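Local coordinates for protein TgTwinScan_2721 - E2 domain (Toxoplasma gondii, PDB 2F4Z) that probably takes part in ubiquitin transfer as a ubiquitin-conjugating (E2) enzyme, its exact function not being established, at residues A[176-179]-A[180-183]; A[183-186]-A[187-190]. One frame throughout, in Å; residues are numbered along the deposited sequence.

Interaction 1: residues A[176-179]-A[180-183]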
loop_
_atom_site.group_PDB
_atom_site.type_symbol
_atom_site.label_atom_id
_atom_site.label_comp_id
_atom_site.label_asym_id
_atom_site.label_seq_id
_atom_site.Cartn_x
_atom_site.Cartn_y
_atom_site.Cartn_z
ATOM N N HIS A 176 10.341 32.533 -4.909
ATOM C CA HIS A 176 9.323 31.581 -4.591
ATOM C C HIS A 176 7.923 32.074 -4.909
ATOM O O HIS A 176 7.119 31.300 -5.415
ATOM C CB HIS A 176 9.450 31.103 -3.127
ATOM C CG HIS A 176 8.353 30.182 -2.696
ATOM N ND1 HIS A 176 7.300 30.599 -1.922
ATOM C CD2 HIS A 176 8.126 28.872 -2.970
ATOM C CE1 HIS A 176 6.467 29.589 -1.730
ATOM N NE2 HIS A 176 6.942 28.531 -2.364
ATOM N N PRO A 177 7.586 33.337 -4.556
ATOM C CA PRO A 177 6.231 33.805 -4.925
ATOM C C PRO A 177 5.955 33.833 -6.457
ATOM O O PRO A 177 4.816 33.711 -6.848
ATOM C CB PRO A 177 6.165 35.227 -4.325
ATOM C CG PRO A 177 7.256 35.264 -3.262
ATOM C CD PRO A 177 8.335 34.357 -3.786
ATOM N N LEU A 178 6.999 33.985 -7.276
ATOM C CA LEU A 178 6.890 33.876 -8.719
ATOM C C LEU A 178 6.643 32.394 -9.132
ATOM O O LEU A 178 5.857 32.143 -10.048
ATOM C CB LEU A 178 8.095 34.476 -9.462
ATOM C CG LEU A 178 8.134 34.309 -10.996
ATOM C CD1 LEU A 178 6.873 34.858 -11.681
ATOM C CD2 LEU A 178 9.322 34.919 -11.583
ATOM N N PHE A 179 7.306 31.446 -8.451
ATOM C CA PHE A 179 7.138 30.036 -8.727
ATOM C C PHE A 179 5.665 29.705 -8.564
ATOM O O PHE A 179 5.097 29.036 -9.409
ATOM C CB PHE A 179 8.010 29.108 -7.825
ATOM C CG PHE A 179 7.470 27.709 -7.761
ATOM C CD1 PHE A 179 7.774 26.796 -8.768
ATOM C CD2 PHE A 179 6.593 27.345 -6.770
ATOM C CE1 PHE A 179 7.213 25.527 -8.771
ATOM C CE2 PHE A 179 6.018 26.080 -6.754
ATOM C CZ PHE A 179 6.329 25.177 -7.755
ATOM N N VAL A 180 5.058 30.193 -7.480
ATOM C CA VAL A 180 3.689 29.876 -7.139
ATOM C C VAL A 180 2.724 30.514 -8.170
ATOM O O VAL A 180 1.733 29.879 -8.605
ATOM C CB VAL A 180 3.396 30.367 -5.744
ATOM C CG1 VAL A 180 1.951 30.225 -5.378
ATOM C CG2 VAL A 180 4.256 29.583 -4.709
ATOM N N GLN A 181 3.022 31.776 -8.540
ATOM C CA GLN A 181 2.303 32.491 -9.575
ATOM C C GLN A 181 2.345 31.782 -10.943
ATOM O O GLN A 181 1.330 31.689 -11.628
ATOM C CB GLN A 181 2.907 33.911 -9.685
ATOM C CG GLN A 181 1.934 35.066 -10.023
ATOM C CD GLN A 181 2.703 36.370 -10.342
ATOM O OE1 GLN A 181 3.739 36.683 -9.687
ATOM N NE2 GLN A 181 2.237 37.102 -11.366
ATOM N N THR A 182 3.529 31.354 -11.356
ATOM C CA THR A 182 3.697 30.550 -12.524
ATOM C C THR A 182 2.872 29.227 -12.446
ATOM O O THR A 182 2.237 28.855 -13.421
ATOM C CB THR A 182 5.139 30.259 -12.763
ATOM O OG1 THR A 182 5.861 31.507 -12.849
ATOM C CG2 THR A 182 5.336 29.458 -14.114
ATOM N N ALA A 183 2.856 28.577 -11.268
ATOM C CA ALA A 183 2.285 27.244 -11.141
ATOM C C ALA A 183 0.787 27.410 -11.249
ATOM O O ALA A 183 0.136 26.638 -11.964
ATOM C CB ALA A 183 2.703 26.572 -9.819
#

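Interaction 2: residues A[183-186]-A[187-190]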
loop_
_atom_site.group_PDB
_atom_site.type_symbol
_atom_site.label_atom_id
_atom_site.label_comp_id
_atom_site.label_asym_id
_atom_site.label_seq_id
_atom_site.Cartn_x
_atom_site.Cartn_y
_atom_site.Cartn_z
ATOM N N ALA A 183 2.856 28.577 -11.268
ATOM C CA ALA A 183 2.285 27.244 -11.141
ATOM C C ALA A 183 0.787 27.410 -11.249
ATOM O O ALA A 183 0.136 26.638 -11.964
ATOM C CB ALA A 183 2.703 26.572 -9.819
ATOM N N LYS A 184 0.250 28.417 -10.566
ATOM C CA LYS A 184 -1.155 28.748 -10.674
ATOM C C LYS A 184 -1.618 29.181 -12.075
ATOM O O LYS A 184 -2.693 28.769 -12.532
ATOM C CB LYS A 184 -1.569 29.752 -9.598
ATOM C CG LYS A 184 -2.903 30.359 -9.888
ATOM C CD LYS A 184 -3.489 31.119 -8.710
ATOM C CE LYS A 184 -4.845 31.711 -9.109
ATOM N NZ LYS A 184 -5.153 32.960 -8.329
ATOM N N LEU A 185 -0.816 29.965 -12.779
ATOM C CA LEU A 185 -1.159 30.344 -14.150
ATOM C C LEU A 185 -1.096 29.131 -15.090
ATOM O O LEU A 185 -1.955 28.989 -15.969
ATOM C CB LEU A 185 -0.238 31.442 -14.685
ATOM C CG LEU A 185 -0.475 31.957 -16.123
ATOM C CD1 LEU A 185 -1.849 32.648 -16.199
ATOM C CD2 LEU A 185 0.650 32.902 -16.492
ATOM N N TRP A 186 -0.060 28.289 -14.952
ATOM C CA TRP A 186 0.018 27.032 -15.732
ATOM C C TRP A 186 -1.190 26.157 -15.452
ATOM O O TRP A 186 -1.758 25.619 -16.370
ATOM C CB TRP A 186 1.301 26.272 -15.489
ATOM C CG TRP A 186 2.444 26.728 -16.366
ATOM C CD1 TRP A 186 2.825 28.021 -16.585
ATOM C CD2 TRP A 186 3.426 25.897 -17.025
ATOM N NE1 TRP A 186 3.945 28.048 -17.375
ATOM C CE2 TRP A 186 4.354 26.765 -17.642
ATOM C CE3 TRP A 186 3.593 24.509 -17.172
ATOM C CZ2 TRP A 186 5.402 26.292 -18.450
ATOM C CZ3 TRP A 186 4.633 24.031 -17.963
ATOM C CH2 TRP A 186 5.544 24.908 -18.578
ATOM N N THR A 187 -1.605 26.043 -14.199
ATOM C CA THR A 187 -2.854 25.308 -13.830
ATOM C C THR A 187 -4.110 25.877 -14.583
ATOM O O THR A 187 -4.891 25.132 -15.219
ATOM C CB THR A 187 -3.016 25.301 -12.289
ATOM O OG1 THR A 187 -1.898 24.598 -11.699
ATOM C CG2 THR A 187 -4.304 24.602 -11.845
ATOM N N GLU A 188 -4.256 27.201 -14.577
ATOM C CA GLU A 188 -5.417 27.874 -15.162
ATOM C C GLU A 188 -5.370 27.740 -16.651
ATOM O O GLU A 188 -6.388 27.574 -17.276
ATOM C CB GLU A 188 -5.457 29.354 -14.756
ATOM C CG GLU A 188 -5.754 29.475 -13.254
ATOM C CD GLU A 188 -5.614 30.886 -12.621
ATOM O OE1 GLU A 188 -4.642 31.655 -12.926
ATOM O OE2 GLU A 188 -6.481 31.177 -11.739
ATOM N N THR A 189 -4.172 27.727 -17.203
ATOM C CA THR A 189 -3.969 27.689 -18.618
ATOM C C THR A 189 -4.083 26.275 -19.225
ATOM O O THR A 189 -4.706 26.107 -20.256
ATOM C CB THR A 189 -2.597 28.280 -18.942
ATOM O OG1 THR A 189 -2.581 29.631 -18.504
ATOM C CG2 THR A 189 -2.312 28.230 -20.418
ATOM N N PHE A 190 -3.469 25.284 -18.589
ATOM C CA PHE A 190 -3.302 23.956 -19.171
ATOM C C PHE A 190 -4.062 22.843 -18.495
ATOM O O PHE A 190 -4.155 21.751 -19.061
ATOM C CB PHE A 190 -1.832 23.547 -19.136
ATOM C CG PHE A 190 -0.956 24.477 -19.816
ATOM C CD1 PHE A 190 -0.011 25.177 -19.097
ATOM C CD2 PHE A 190 -1.089 24.677 -21.212
ATOM C CE1 PHE A 190 0.821 26.090 -19.722
ATOM C CE2 PHE A 190 -0.263 25.565 -21.872
ATOM C CZ PHE A 190 0.714 26.286 -21.126
#

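Interaction 1: residues A[176-179]-A[180-183]
The imidazole of His176 carries the CG2 methyl of Val180 over one face, a CH-pi contact in which the methyl carbon lies 4.0 Å from the ring centroid. The methyl is displaced toward the rim, with His176 CE1 and NE2 closest to it. With chi1 at 176°, His176 CG points away from its own N, and the imidazole comes to lie beside Val180 in the next turn. Phe179 CD2 lies 3.8 Å from Val180 CG2. Ala183 CB stands obliquely to the Phe179 ring, 4.4 Å from Phe179 CZ, and its short methyl suits a buried helix position. The phenyl is buried among Val168 and Met172 of helix 166-174 and the loop residues Tyr89, Trp118 and Pro120, a setting suited to a wholly apolar side chain.

The carbonyls of His176, Pro177, Leu178 and Phe179 accept the amides of Val180, Gln181, Thr182 and Ala183, the regular i to i+4 pattern of an alpha helix. Pro177 lacks an N-H but sits in the first turn, where no amide donor is needed. Leu178 O takes two bonds from one residue: Thr182 N at 2.8 Å and Thr182 OG1 at 2.9 Å. The amide bond is nearly straight, 174° at the hydrogen, whereas the hydroxyl sits above the carbonyl plane. Leu178 CD1 lies 3.7 Å from Thr182 OG1. The threonine thus spends its hydroxyl proton on the helix backbone, which lets its polar group lie beside leucine carbon.

Interaction 2: residues A[183-186]-A[187-190]
The last turns of the C-terminal helix of the E2 fold hold an edge-to-face aromatic pair, formed by Trp186 and Phe190 one turn apart. The edge of the phenyl points at the five-membered ring of the indole, with the planes at 76° and the centroids 5.2 Å apart. Phe190 CE1 makes the approach, 3.8 Å from Trp186 CD2, over one indole face but shifted toward its rim. With chi1 at -57°, Phe190 CG is swung away from its own carbonyl carbon, which turns the ring back toward the preceding turn; Trp186 CB then lies in plane at the phenyl edge, while Thr189 CG2 covers the centre of one phenyl face. Trp186 also meets the ring of Trp118 and touches Lys116, so the broad indole bridges the helix and a neighbouring loop.

Two threonines turn their hydroxyls back onto the helix. Thr187 N and Thr187 OG1 both donate to Ala183 O, from opposite faces of the carbonyl plane. In this buried place beside Tyr89, the short side chain of Thr187 can satisfy its hydroxyl locally, and OG1 has a further weak bond to Pro88 O. Ala183 touches Pro88 and Tyr89, and its methyl suits a buried place against a loop.

Lys184 and Glu188, both exposed, suit solvent. Lys184 CE lies 3.1 Å from Glu188 OE2, nearer than Lys184 NZ, which at 4.1 Å from Glu188 OE2 is beyond salt-bridge range. Any attraction between the charges is probably modest. Thr189 repeats the double grip on Leu185 O, with Thr189 OG1 at 2.7 Å and Thr189 N at 2.8 Å, again from opposite faces of that carbonyl.

Overall arrangement
Both contacts belong to one helix, 176-190, the last in the chain, which follows helix 166-174 closely. Interaction 1 spans its first half and interaction 2 its second; their centres are 10 Å apart, and Ala183 is common to both. Successive turns use different supports: interaction 1 leans on helix 166-174 as well as on loops, whereas interaction 2 packs on loop residues. Pro88, Tyr89 and Trp118 border both, so the two halves share neighbouring loops. Phe179, Ala183 and Thr187 are buried and Trp186 partly exposed. These inner residues, rather than the i to i+4 contacts, pack the helix on the rest of the ubiquitin-conjugating domain.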